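Metal-dependent hydrolase (Lactobacillus plantarum, PDB 2F6K) probably acts as a metal-dependent decarboxylase of the amidohydrolase superfamily, of the kind that removes carbon dioxide from aminocarboxymuconate semialdehyde in tryptophan metabolism. Local coordinates at residues 2-7 against 49-54; 91-96 against 116-121; 260-265 against 299-304. All coordinates share one frame; numbering follows the deposited sequence.

Contact 1 of 3, residues 2-7 against 49-54; sequences SKIDFH and ISYSIL. With MN (manganese (II) ion), chain C.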
ATOM      1  N   SER A   2     -30.244 -28.435 -22.074  1.00 38.39           N
ATOM      2  CA  SER A   2     -30.249 -27.177 -21.277  1.00 39.26           C
ATOM      3  C   SER A   2     -29.003 -27.075 -20.430  1.00 39.77           C
ATOM      4  O   SER A   2     -28.362 -28.084 -20.138  1.00 40.95           O
ATOM      5  CB  SER A   2     -31.463 -27.132 -20.358  1.00 38.47           C
ATOM      6  OG  SER A   2     -32.627 -26.893 -21.115  1.00 42.90           O
ATOM      7  N   LYS A   3     -28.675 -25.853 -20.023  1.00 39.44           N
ATOM      8  CA  LYS A   3     -27.499 -25.608 -19.202  1.00 38.94           C
ATOM      9  C   LYS A   3     -27.874 -25.160 -17.796  1.00 38.42           C
ATOM     10  O   LYS A   3     -28.989 -24.685 -17.549  1.00 39.51           O
ATOM     11  CB  LYS A   3     -26.647 -24.514 -19.839  1.00 38.89           C
ATOM     12  CG  LYS A   3     -26.588 -24.585 -21.342  1.00 43.49           C
ATOM     13  CD  LYS A   3     -25.976 -23.323 -21.942  1.00 47.18           C
ATOM     14  CE  LYS A   3     -26.045 -23.352 -23.462  1.00 42.51           C
ATOM     15  NZ  LYS A   3     -25.803 -22.014 -24.021  1.00 41.60           N
ATOM     16  N   ILE A   4     -26.925 -25.321 -16.878  1.00 38.29           N
ATOM     17  CA  ILE A   4     -27.084 -24.877 -15.497  1.00 36.79           C
ATOM     18  C   ILE A   4     -25.984 -23.825 -15.322  1.00 35.94           C
ATOM     19  O   ILE A   4     -24.811 -24.106 -15.565  1.00 36.39           O
ATOM     20  CB  ILE A   4     -26.879 -26.028 -14.482  1.00 34.52           C
ATOM     21  CG1 ILE A   4     -28.025 -27.036 -14.601  1.00 31.41           C
ATOM     22  CG2 ILE A   4     -26.830 -25.460 -13.068  1.00 31.48           C
ATOM     23  CD1 ILE A   4     -27.828 -28.295 -13.787  1.00 27.64           C
ATOM     24  N   ASP A   5     -26.371 -22.618 -14.920  1.00 35.01           N
ATOM     25  CA  ASP A   5     -25.434 -21.503 -14.748  1.00 33.58           C
ATOM     26  C   ASP A   5     -24.940 -21.365 -13.305  1.00 31.62           C
ATOM     27  O   ASP A   5     -25.716 -21.023 -12.420  1.00 30.05           O
ATOM     28  CB  ASP A   5     -26.134 -20.208 -15.169  1.00 37.66           C
ATOM     29  CG  ASP A   5     -25.163 -19.090 -15.481  1.00 41.45           C
ATOM     30  OD1 ASP A   5     -24.014 -19.127 -14.971  1.00 38.18           O
ATOM     31  OD2 ASP A   5     -25.565 -18.172 -16.234  1.00 38.46           O
ATOM     32  N   PHE A   6     -23.656 -21.601 -13.061  1.00 29.04           N
ATOM     33  CA  PHE A   6     -23.151 -21.497 -11.694  1.00 29.54           C
ATOM     34  C   PHE A   6     -22.435 -20.195 -11.356  1.00 30.38           C
ATOM     35  O   PHE A   6     -21.841 -20.063 -10.280  1.00 30.93           O
ATOM     36  CB  PHE A   6     -22.225 -22.669 -11.375  1.00 30.20           C
ATOM     37  CG  PHE A   6     -22.716 -23.532 -10.255  1.00 32.02           C
ATOM     38  CD1 PHE A   6     -23.209 -24.810 -10.508  1.00 34.73           C
ATOM     39  CD2 PHE A   6     -22.706 -23.064  -8.944  1.00 33.02           C
ATOM     40  CE1 PHE A   6     -23.685 -25.613  -9.469  1.00 33.21           C
ATOM     41  CE2 PHE A   6     -23.183 -23.858  -7.895  1.00 34.88           C
ATOM     42  CZ  PHE A   6     -23.672 -25.136  -8.160  1.00 34.79           C
ATOM     43  N   HIS A   7     -22.476 -19.238 -12.275  1.00 30.51           N
ATOM     44  CA  HIS A   7     -21.842 -17.942 -12.057  1.00 28.91           C
ATOM     45  C   HIS A   7     -22.690 -16.903 -12.764  1.00 29.97           C
ATOM     46  O   HIS A   7     -22.441 -16.549 -13.911  1.00 32.26           O
ATOM     47  CB  HIS A   7     -20.410 -17.936 -12.601  1.00 29.02           C
ATOM     48  CG  HIS A   7     -19.627 -16.704 -12.250  1.00 30.59           C
ATOM     49  ND1 HIS A   7     -18.281 -16.739 -11.958  1.00 28.97           N
ATOM     50  CD2 HIS A   7     -19.991 -15.399 -12.180  1.00 29.87           C
ATOM     51  CE1 HIS A   7     -17.848 -15.513 -11.725  1.00 28.28           C
ATOM     52  NE2 HIS A   7     -18.866 -14.681 -11.855  1.00 32.27           N
ATOM     53  N   ILE A  49     -30.817 -22.059 -20.935  1.00 33.42           N
ATOM     54  CA  ILE A  49     -30.380 -22.248 -19.563  1.00 33.09           C
ATOM     55  C   ILE A  49     -31.631 -22.589 -18.771  1.00 32.88           C
ATOM     56  O   ILE A  49     -32.575 -21.802 -18.723  1.00 31.07           O
ATOM     57  CB  ILE A  49     -29.744 -20.974 -18.999  1.00 34.48           C
ATOM     58  CG1 ILE A  49     -28.492 -20.634 -19.809  1.00 35.20           C
ATOM     59  CG2 ILE A  49     -29.392 -21.176 -17.528  1.00 33.96           C
ATOM     60  CD1 ILE A  49     -27.806 -19.354 -19.372  1.00 35.64           C
ATOM     61  N   SER A  50     -31.648 -23.769 -18.159  1.00 31.61           N
ATOM     62  CA  SER A  50     -32.821 -24.184 -17.401  1.00 30.79           C
ATOM     63  C   SER A  50     -32.712 -23.842 -15.931  1.00 30.34           C
ATOM     64  O   SER A  50     -33.716 -23.800 -15.231  1.00 30.01           O
ATOM     65  CB  SER A  50     -33.052 -25.693 -17.541  1.00 29.87           C
ATOM     66  OG  SER A  50     -31.973 -26.426 -16.977  1.00 25.46           O
ATOM     67  N   TYR A  51     -31.500 -23.587 -15.457  1.00 29.48           N
ATOM     68  CA  TYR A  51     -31.337 -23.282 -14.041  1.00 29.09           C
ATOM     69  C   TYR A  51     -30.114 -22.415 -13.767  1.00 28.79           C
ATOM     70  O   TYR A  51     -29.023 -22.681 -14.284  1.00 28.16           O
ATOM     71  CB  TYR A  51     -31.226 -24.595 -13.257  1.00 30.19           C
ATOM     72  CG  TYR A  51     -31.429 -24.456 -11.767  1.00 29.43           C
ATOM     73  CD1 TYR A  51     -32.693 -24.189 -11.244  1.00 28.29           C
ATOM     74  CD2 TYR A  51     -30.364 -24.618 -10.877  1.00 26.27           C
ATOM     75  CE1 TYR A  51     -32.900 -24.093  -9.876  1.00 29.50           C
ATOM     76  CE2 TYR A  51     -30.557 -24.524  -9.499  1.00 25.74           C
ATOM     77  CZ  TYR A  51     -31.830 -24.263  -9.007  1.00 29.77           C
ATOM     78  OH  TYR A  51     -32.045 -24.175  -7.650  1.00 29.62           O
ATOM     79  N   SER A  52     -30.301 -21.389 -12.940  1.00 26.67           N
ATOM     80  CA  SER A  52     -29.217 -20.478 -12.574  1.00 29.44           C
ATOM     81  C   SER A  52     -29.029 -20.414 -11.057  1.00 30.33           C
ATOM     82  O   SER A  52     -30.006 -20.262 -10.311  1.00 30.94           O
ATOM     83  CB  SER A  52     -29.514 -19.052 -13.072  1.00 31.60           C
ATOM     84  OG  SER A  52     -29.595 -18.965 -14.484  1.00 35.53           O
ATOM     85  N   ILE A  53     -27.788 -20.530 -10.593  1.00 28.05           N
ATOM     86  CA  ILE A  53     -27.538 -20.417  -9.164  1.00 27.99           C
ATOM     87  C   ILE A  53     -27.049 -18.996  -8.917  1.00 28.47           C
ATOM     88  O   ILE A  53     -25.874 -18.701  -9.097  1.00 30.65           O
ATOM     89  CB  ILE A  53     -26.469 -21.404  -8.658  1.00 28.96           C
ATOM     90  CG1 ILE A  53     -26.975 -22.842  -8.787  1.00 28.30           C
ATOM     91  CG2 ILE A  53     -26.154 -21.111  -7.183  1.00 26.69           C
ATOM     92  CD1 ILE A  53     -27.062 -23.343 -10.197  1.00 29.88           C
ATOM     93  N   LEU A  54     -27.957 -18.120  -8.504  1.00 29.95           N
ATOM     94  CA  LEU A  54     -27.622 -16.724  -8.261  1.00 32.06           C
ATOM     95  C   LEU A  54     -26.685 -16.474  -7.080  1.00 34.29           C
ATOM     96  O   LEU A  54     -26.695 -17.201  -6.081  1.00 34.08           O
ATOM     97  CB  LEU A  54     -28.909 -15.923  -8.068  1.00 31.80           C
ATOM     98  CG  LEU A  54     -29.856 -15.903  -9.271  1.00 32.25           C
ATOM     99  CD1 LEU A  54     -31.198 -15.357  -8.840  1.00 32.16           C
ATOM    100  CD2 LEU A  54     -29.267 -15.057 -10.404  1.00 32.90           C
TER
HETATM  101 MN    MN C 402     -18.832 -12.602 -11.381  1.00 26.54          MN
HETATM  102  O   HOH W   1     -28.076 -16.680 -15.510  1.00 38.62           O
HETATM  103  O   HOH W   2     -17.013 -12.149 -12.295  1.00 19.83           O
HETATM  104  O   HOH W   3     -19.186 -10.325 -11.327  1.00 34.63           O

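Contact 2 of 3, residues 91-96 against 116-121; sequences LGYLAS and DGALGV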
ATOM      1  N   LEU A  91     -34.581 -20.478 -10.672  1.00 35.19           N
ATOM      2  CA  LEU A  91     -33.590 -19.837  -9.822  1.00 32.87           C
ATOM      3  C   LEU A  91     -33.300 -20.405  -8.442  1.00 33.93           C
ATOM      4  O   LEU A  91     -34.203 -20.750  -7.681  1.00 36.02           O
ATOM      5  CB  LEU A  91     -33.970 -18.372  -9.647  1.00 33.35           C
ATOM      6  CG  LEU A  91     -34.296 -17.584 -10.910  1.00 31.74           C
ATOM      7  CD1 LEU A  91     -34.741 -16.185 -10.528  1.00 31.53           C
ATOM      8  CD2 LEU A  91     -33.077 -17.538 -11.805  1.00 28.52           C
ATOM      9  N   GLY A  92     -32.012 -20.460  -8.129  1.00 33.27           N
ATOM     10  CA  GLY A  92     -31.542 -20.910  -6.834  1.00 33.63           C
ATOM     11  C   GLY A  92     -30.563 -19.830  -6.389  1.00 34.01           C
ATOM     12  O   GLY A  92     -30.361 -18.840  -7.102  1.00 32.37           O
ATOM     13  N   TYR A  93     -29.944 -19.988  -5.226  1.00 35.66           N
ATOM     14  CA  TYR A  93     -29.002 -18.973  -4.794  1.00 33.52           C
ATOM     15  C   TYR A  93     -27.989 -19.443  -3.776  1.00 34.46           C
ATOM     16  O   TYR A  93     -28.211 -20.417  -3.047  1.00 34.20           O
ATOM     17  CB  TYR A  93     -29.739 -17.767  -4.211  1.00 32.46           C
ATOM     18  CG  TYR A  93     -30.182 -17.938  -2.771  1.00 34.09           C
ATOM     19  CD1 TYR A  93     -31.211 -18.824  -2.428  1.00 35.45           C
ATOM     20  CD2 TYR A  93     -29.586 -17.197  -1.750  1.00 35.67           C
ATOM     21  CE1 TYR A  93     -31.640 -18.960  -1.100  1.00 30.59           C
ATOM     22  CE2 TYR A  93     -30.004 -17.324  -0.425  1.00 33.14           C
ATOM     23  CZ  TYR A  93     -31.031 -18.203  -0.106  1.00 33.26           C
ATOM     24  OH  TYR A  93     -31.456 -18.304   1.202  1.00 30.77           O
ATOM     25  N   LEU A  94     -26.872 -18.720  -3.752  1.00 33.25           N
ATOM     26  CA  LEU A  94     -25.788 -18.943  -2.813  1.00 31.08           C
ATOM     27  C   LEU A  94     -25.853 -17.750  -1.856  1.00 32.58           C
ATOM     28  O   LEU A  94     -25.945 -16.598  -2.286  1.00 33.98           O
ATOM     29  CB  LEU A  94     -24.445 -18.952  -3.540  1.00 27.63           C
ATOM     30  CG  LEU A  94     -24.183 -20.131  -4.472  1.00 29.20           C
ATOM     31  CD1 LEU A  94     -22.844 -19.923  -5.168  1.00 25.98           C
ATOM     32  CD2 LEU A  94     -24.194 -21.434  -3.672  1.00 19.44           C
ATOM     33  N   ALA A  95     -25.810 -18.019  -0.561  1.00 29.62           N
ATOM     34  CA  ALA A  95     -25.884 -16.950   0.417  1.00 28.77           C
ATOM     35  C   ALA A  95     -24.562 -16.208   0.604  1.00 29.58           C
ATOM     36  O   ALA A  95     -23.481 -16.798   0.489  1.00 31.52           O
ATOM     37  CB  ALA A  95     -26.348 -17.507   1.746  1.00 24.21           C
ATOM     38  N   SER A  96     -24.649 -14.910   0.890  1.00 27.69           N
ATOM     39  CA  SER A  96     -23.459 -14.108   1.147  1.00 29.92           C
ATOM     40  C   SER A  96     -23.224 -14.171   2.657  1.00 30.97           C
ATOM     41  O   SER A  96     -24.137 -14.510   3.410  1.00 29.96           O
ATOM     42  CB  SER A  96     -23.668 -12.655   0.706  1.00 28.43           C
ATOM     43  OG  SER A  96     -23.707 -12.553  -0.705  1.00 27.76           O
ATOM     44  N   ASP A 116     -33.058 -21.416   5.228  1.00 39.52           N
ATOM     45  CA  ASP A 116     -33.438 -20.463   4.197  1.00 41.31           C
ATOM     46  C   ASP A 116     -33.313 -20.964   2.763  1.00 41.08           C
ATOM     47  O   ASP A 116     -33.512 -20.212   1.814  1.00 41.36           O
ATOM     48  CB  ASP A 116     -32.665 -19.163   4.396  1.00 42.20           C
ATOM     49  CG  ASP A 116     -33.035 -18.480   5.699  1.00 46.05           C
ATOM     50  OD1 ASP A 116     -34.241 -18.491   6.034  1.00 42.38           O
ATOM     51  OD2 ASP A 116     -32.135 -17.935   6.382  1.00 50.09           O
ATOM     52  N   GLY A 117     -32.997 -22.245   2.611  1.00 40.62           N
ATOM     53  CA  GLY A 117     -32.892 -22.824   1.288  1.00 39.13           C
ATOM     54  C   GLY A 117     -31.729 -22.424   0.398  1.00 39.79           C
ATOM     55  O   GLY A 117     -31.841 -22.509  -0.826  1.00 39.12           O
ATOM     56  N   ALA A 118     -30.617 -21.994   0.979  1.00 35.77           N
ATOM     57  CA  ALA A 118     -29.466 -21.629   0.165  1.00 36.80           C
ATOM     58  C   ALA A 118     -28.811 -22.917  -0.336  1.00 35.81           C
ATOM     59  O   ALA A 118     -28.775 -23.912   0.382  1.00 38.00           O
ATOM     60  CB  ALA A 118     -28.476 -20.812   0.990  1.00 38.13           C
ATOM     61  N   LEU A 119     -28.305 -22.906  -1.566  1.00 33.70           N
ATOM     62  CA  LEU A 119     -27.656 -24.088  -2.129  1.00 32.54           C
ATOM     63  C   LEU A 119     -26.212 -24.128  -1.662  1.00 30.95           C
ATOM     64  O   LEU A 119     -25.489 -25.092  -1.918  1.00 31.16           O
ATOM     65  CB  LEU A 119     -27.700 -24.048  -3.668  1.00 32.97           C
ATOM     66  CG  LEU A 119     -29.109 -24.007  -4.281  1.00 35.69           C
ATOM     67  CD1 LEU A 119     -29.039 -23.879  -5.789  1.00 33.59           C
ATOM     68  CD2 LEU A 119     -29.868 -25.272  -3.887  1.00 33.71           C
ATOM     69  N   GLY A 120     -25.807 -23.065  -0.976  1.00 30.63           N
ATOM     70  CA  GLY A 120     -24.447 -22.953  -0.482  1.00 30.06           C
ATOM     71  C   GLY A 120     -24.115 -21.489  -0.241  1.00 30.40           C
ATOM     72  O   GLY A 120     -25.013 -20.670  -0.095  1.00 28.48           O
ATOM     73  N   VAL A 121     -22.834 -21.145  -0.197  1.00 27.83           N
ATOM     74  CA  VAL A 121     -22.468 -19.759   0.029  1.00 28.01           C
ATOM     75  C   VAL A 121     -21.484 -19.236  -1.007  1.00 28.60           C
ATOM     76  O   VAL A 121     -20.807 -20.005  -1.698  1.00 27.44           O
ATOM     77  CB  VAL A 121     -21.827 -19.555   1.429  1.00 27.50           C
ATOM     78  CG1 VAL A 121     -22.780 -20.013   2.514  1.00 26.40           C
ATOM     79  CG2 VAL A 121     -20.511 -20.305   1.516  1.00 25.52           C
TER
HETATM   80  O   HOH W   4     -31.585 -21.832  -3.687  1.00 44.43           O

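Contact 3 of 3, residues 260-265 against 299-304; sequences HLLYGS and DNAHRL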
ATOM      1  N   HIS A 260     -15.532 -31.852 -12.503  1.00 34.76           N
ATOM      2  CA  HIS A 260     -15.555 -30.664 -11.650  1.00 33.49           C
ATOM      3  C   HIS A 260     -15.555 -29.331 -12.395  1.00 32.79           C
ATOM      4  O   HIS A 260     -15.261 -28.289 -11.804  1.00 31.45           O
ATOM      5  CB  HIS A 260     -14.380 -30.693 -10.661  1.00 32.65           C
ATOM      6  CG  HIS A 260     -14.518 -31.725  -9.584  1.00 37.27           C
ATOM      7  ND1 HIS A 260     -13.627 -31.831  -8.534  1.00 39.17           N
ATOM      8  CD2 HIS A 260     -15.441 -32.699  -9.392  1.00 33.58           C
ATOM      9  CE1 HIS A 260     -13.996 -32.823  -7.743  1.00 36.33           C
ATOM     10  NE2 HIS A 260     -15.093 -33.367  -8.242  1.00 37.48           N
ATOM     11  N   LEU A 261     -15.889 -29.358 -13.680  1.00 30.46           N
ATOM     12  CA  LEU A 261     -15.926 -28.140 -14.479  1.00 30.66           C
ATOM     13  C   LEU A 261     -17.368 -27.679 -14.632  1.00 31.74           C
ATOM     14  O   LEU A 261     -18.216 -28.418 -15.126  1.00 34.38           O
ATOM     15  CB  LEU A 261     -15.288 -28.394 -15.844  1.00 32.82           C
ATOM     16  CG  LEU A 261     -13.820 -28.828 -15.768  1.00 33.12           C
ATOM     17  CD1 LEU A 261     -13.360 -29.282 -17.143  1.00 32.26           C
ATOM     18  CD2 LEU A 261     -12.960 -27.683 -15.242  1.00 29.42           C
ATOM     19  N   LEU A 262     -17.646 -26.453 -14.206  1.00 31.80           N
ATOM     20  CA  LEU A 262     -19.000 -25.923 -14.260  1.00 30.42           C
ATOM     21  C   LEU A 262     -19.144 -24.716 -15.172  1.00 30.86           C
ATOM     22  O   LEU A 262     -18.274 -23.853 -15.215  1.00 32.05           O
ATOM     23  CB  LEU A 262     -19.437 -25.540 -12.851  1.00 30.18           C
ATOM     24  CG  LEU A 262     -19.307 -26.641 -11.798  1.00 32.08           C
ATOM     25  CD1 LEU A 262     -19.461 -26.032 -10.410  1.00 31.69           C
ATOM     26  CD2 LEU A 262     -20.365 -27.709 -12.042  1.00 28.77           C
ATOM     27  N   TYR A 263     -20.255 -24.653 -15.893  1.00 30.26           N
ATOM     28  CA  TYR A 263     -20.521 -23.536 -16.783  1.00 29.51           C
ATOM     29  C   TYR A 263     -20.869 -22.291 -15.975  1.00 32.06           C
ATOM     30  O   TYR A 263     -21.437 -22.395 -14.885  1.00 33.69           O
ATOM     31  CB  TYR A 263     -21.701 -23.851 -17.702  1.00 28.54           C
ATOM     32  CG  TYR A 263     -22.179 -22.642 -18.469  1.00 28.70           C
ATOM     33  CD1 TYR A 263     -21.361 -22.023 -19.415  1.00 31.43           C
ATOM     34  CD2 TYR A 263     -23.433 -22.098 -18.232  1.00 28.31           C
ATOM     35  CE1 TYR A 263     -21.788 -20.889 -20.105  1.00 31.79           C
ATOM     36  CE2 TYR A 263     -23.867 -20.971 -18.917  1.00 28.07           C
ATOM     37  CZ  TYR A 263     -23.042 -20.375 -19.849  1.00 30.09           C
ATOM     38  OH  TYR A 263     -23.480 -19.273 -20.540  1.00 33.69           O
ATOM     39  N   GLY A 264     -20.541 -21.123 -16.527  1.00 32.57           N
ATOM     40  CA  GLY A 264     -20.842 -19.850 -15.887  1.00 30.87           C
ATOM     41  C   GLY A 264     -20.969 -18.769 -16.956  1.00 33.09           C
ATOM     42  O   GLY A 264     -20.205 -18.766 -17.925  1.00 31.45           O
ATOM     43  N   SER A 265     -21.919 -17.848 -16.801  1.00 31.91           N
ATOM     44  CA  SER A 265     -22.092 -16.793 -17.801  1.00 34.04           C
ATOM     45  C   SER A 265     -21.595 -15.425 -17.327  1.00 33.75           C
ATOM     46  O   SER A 265     -21.135 -14.610 -18.127  1.00 33.62           O
ATOM     47  CB  SER A 265     -23.562 -16.684 -18.217  1.00 30.73           C
ATOM     48  OG  SER A 265     -24.331 -16.106 -17.188  1.00 30.43           O
ATOM     49  N   ASP A 299     -24.286 -31.836 -16.833  1.00 34.88           N
ATOM     50  CA  ASP A 299     -23.976 -32.971 -15.966  1.00 35.36           C
ATOM     51  C   ASP A 299     -23.215 -32.667 -14.672  1.00 34.13           C
ATOM     52  O   ASP A 299     -23.658 -33.050 -13.592  1.00 33.44           O
ATOM     53  CB  ASP A 299     -23.245 -34.062 -16.758  1.00 33.01           C
ATOM     54  CG  ASP A 299     -24.076 -34.593 -17.933  1.00 40.04           C
ATOM     55  OD1 ASP A 299     -25.323 -34.495 -17.889  1.00 39.51           O
ATOM     56  OD2 ASP A 299     -23.481 -35.121 -18.898  1.00 43.45           O
ATOM     57  N   ASN A 300     -22.081 -31.984 -14.765  1.00 34.44           N
ATOM     58  CA  ASN A 300     -21.314 -31.684 -13.567  1.00 35.21           C
ATOM     59  C   ASN A 300     -22.110 -30.901 -12.527  1.00 35.69           C
ATOM     60  O   ASN A 300     -22.114 -31.267 -11.349  1.00 33.57           O
ATOM     61  CB  ASN A 300     -20.025 -30.954 -13.936  1.00 34.83           C
ATOM     62  CG  ASN A 300     -19.102 -31.821 -14.768  1.00 38.00           C
ATOM     63  OD1 ASN A 300     -19.255 -33.042 -14.792  1.00 35.71           O
ATOM     64  ND2 ASN A 300     -18.139 -31.205 -15.446  1.00 35.01           N
ATOM     65  N   ALA A 301     -22.788 -29.839 -12.952  1.00 35.81           N
ATOM     66  CA  ALA A 301     -23.591 -29.044 -12.030  1.00 37.92           C
ATOM     67  C   ALA A 301     -24.665 -29.931 -11.405  1.00 39.19           C
ATOM     68  O   ALA A 301     -24.797 -30.015 -10.181  1.00 40.60           O
ATOM     69  CB  ALA A 301     -24.247 -27.886 -12.769  1.00 33.69           C
ATOM     70  N   HIS A 302     -25.429 -30.595 -12.266  1.00 41.34           N
ATOM     71  CA  HIS A 302     -26.504 -31.471 -11.831  1.00 41.10           C
ATOM     72  C   HIS A 302     -26.067 -32.497 -10.788  1.00 41.43           C
ATOM     73  O   HIS A 302     -26.768 -32.716  -9.799  1.00 40.40           O
ATOM     74  CB  HIS A 302     -27.103 -32.205 -13.026  1.00 42.41           C
ATOM     75  CG  HIS A 302     -28.255 -33.089 -12.667  1.00 47.46           C
ATOM     76  ND1 HIS A 302     -29.457 -32.592 -12.207  1.00 48.46           N
ATOM     77  CD2 HIS A 302     -28.379 -34.438 -12.666  1.00 46.43           C
ATOM     78  CE1 HIS A 302     -30.270 -33.598 -11.936  1.00 49.01           C
ATOM     79  NE2 HIS A 302     -29.640 -34.728 -12.206  1.00 49.21           N
ATOM     80  N   ARG A 303     -24.918 -33.131 -11.016  1.00 40.54           N
ATOM     81  CA  ARG A 303     -24.413 -34.141 -10.091  1.00 41.87           C
ATOM     82  C   ARG A 303     -24.105 -33.515  -8.742  1.00 43.59           C
ATOM     83  O   ARG A 303     -24.401 -34.090  -7.693  1.00 44.91           O
ATOM     84  CB  ARG A 303     -23.151 -34.793 -10.654  1.00 41.23           C
ATOM     85  CG  ARG A 303     -22.605 -35.912  -9.793  1.00 43.05           C
ATOM     86  CD  ARG A 303     -21.322 -36.480 -10.365  1.00 43.53           C
ATOM     87  NE  ARG A 303     -21.484 -36.893 -11.756  1.00 49.11           N
ATOM     88  CZ  ARG A 303     -20.998 -36.225 -12.801  1.00 51.28           C
ATOM     89  NH1 ARG A 303     -20.315 -35.102 -12.619  1.00 49.97           N
ATOM     90  NH2 ARG A 303     -21.181 -36.688 -14.031  1.00 46.67           N
ATOM     91  N   LEU A 304     -23.517 -32.323  -8.785  1.00 42.93           N
ATOM     92  CA  LEU A 304     -23.155 -31.586  -7.583  1.00 40.51           C
ATOM     93  C   LEU A 304     -24.387 -31.106  -6.822  1.00 40.35           C
ATOM     94  O   LEU A 304     -24.380 -31.064  -5.596  1.00 41.92           O
ATOM     95  CB  LEU A 304     -22.274 -30.393  -7.964  1.00 41.18           C
ATOM     96  CG  LEU A 304     -21.698 -29.481  -6.880  1.00 41.61           C
ATOM     97  CD1 LEU A 304     -20.685 -30.232  -6.025  1.00 41.91           C
ATOM     98  CD2 LEU A 304     -21.033 -28.294  -7.560  1.00 43.79           C
TER

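Contact 1 of 3, residues 2-7 against 49-54
I53 lies across one face of the F6 ring. Its CG1 sits 4.1 Å from the F6 ring centroid and 13° off the ring normal, a CH-pi contact displaced toward the rim. CG1 of I53 is anti to the carbonyl carbon (chi1 -66°), which places it over CE2 and CZ of F6. CD1 of I53 lies beside CD1 and CE1 of F6 and also meets CG2 of I4 at 3.6 Å. That CG2 also stands at the edge of the Y51 ring, near its plane. I4, Y51, F6 and I53 thus form an apolar group that A301 of helix 290-306 and L94 of strand 91-95 extend.

The opposite face carries K3, D5, I49 and S52. D5 CB is 3.7 Å from S52 OG, and one water joins D5 OD2 to S52 OG. OD2 also makes a hydrogen bond with S265 OG. OD1 accepts from H7 N (3.1 Å), which closes an Asx turn. K3 NZ is hydrogen-bonded to N47 O.

The two strands are parallel. D5 N donates to Y51 O (2.7 Å), and I53 N meets D5 O almost straight on (2.8 Å, 177° at the hydrogen). K3 O takes S50 N and, weakly, Y51 N; the register slips by one here, a beta bulge.

H7 follows at the corner, and its NE2 binds manganese at 2.1 Å. H9, H154, D266 and two waters also bind the ion. D5 is therefore a second-shell residue: its bonds to H7 N, to S265 OG and to the water hold the carboxylate in place beside the metal ligand H7.

Contact 2 of 3, residues 91-96 against 116-121
Strand 91-95, helix 102-114 and strand 120-124 make one beta-alpha-beta unit, and Y93 meets the loop that leads into its second strand. In Y93, chi1 81° puts CG between the backbone N and the carbonyl carbon; the ring beyond it lies against residues 116-118. The hydroxyl OH donates to D116 O at 2.9 Å. This oxygen is at the ring edge, in the ring plane. Seen from the acceptor, the hydroxyl stands well above the carbonyl plane, 59° out of it. A118 covers one ring face: its CA is 4.1 Å from the Y93 ring centroid, a CH-pi contact, and its CB touches CZ. The side chains of Y93 and D116 cross obliquely. The D116 carboxylate turns to other partners, a salt bridge to K81 and a hydrogen bond to Q111 of helix 102-114.

A water bridges the start of the pair, taking a bond from Y93 N and giving one to G117 O. Farther on, L119 N donates to Y93 O (2.9 Å, 171° at the hydrogen), and A95 N donates to G120 O at 2.8 Å. A95 and V121 pair in parallel, as expected for neighbouring strands joined by a crossover helix in a TIM barrel. The A95 methyl packs on the A118 CB at 4.0 Å, and A112 of the helix touches both residues.

L94 points to the opposite side of the sheet. Its CD2 packs directly on the backbone of G120, which has no side chain, and lies 3.4 Å from G120 C. L119 reaches back with CD1 to G92 CA (4.0 Å), and its side chain also touches Y51 and I53 of strand 49-55.

Contact 3 of 3, residues 260-265 against 299-304
N300 and L262 bury the most surface here, with L261 next. The N300 amide ties the helix to the strand. Its ND2 donates to L261 O at 2.8 Å, with 168° at the hydrogen. The bond uses a carbonyl lone pair and lies in the plane of the N300 amide. In N300, chi1 -64° sets CG beside the backbone N, anti to the carbonyl carbon; the amide beyond it presents ND2 to L261 O. ND2 has a second acceptor in P258 O. OD1 accepts from R303 NH1 (3.2 Å), one turn further along the helix. These three bonds fix the rotation of the amide.

L262 packs on the helix with both methyls. CD2 presses on the backbone, 3.4 Å from A301 N, and also touches CB of N300 and of A301. CD1 meets L304 CD2 at 4.0 Å, and the two leucine side chains cross at about a right angle. F6 of strand 3-9 borders L262 too, while L261 turns its end away toward I296, M253 and F238.

Helix 290-306 is the last of the chain and also covers I4 of strand 3-9. A final helix laid over the eighth strand and the first is typical of a TIM barrel being closed.

How the contacts relate
The three contacts follow in series along the chain and all reach the same parallel eight-stranded sheet. Contacts 1 and 2 have centres 13 Å apart and share a border: strands 49-55 and 91-95 are neighbours, with L54 and L94 joined through the backbone. Contacts 1 and 3 lie closer, with centres 9 Å apart. There the backbone of F6 meets that of Y263, bringing the first strand beside the last. Contacts 2 and 3 do not touch; their nearest atoms are about 7 Å apart. The three contacts together sample strands one to four and the closing eighth strand of the TIM barrel. Two of the four protein ligands of the manganese sit at this seam, H7 on the first strand and D266 just after the eighth.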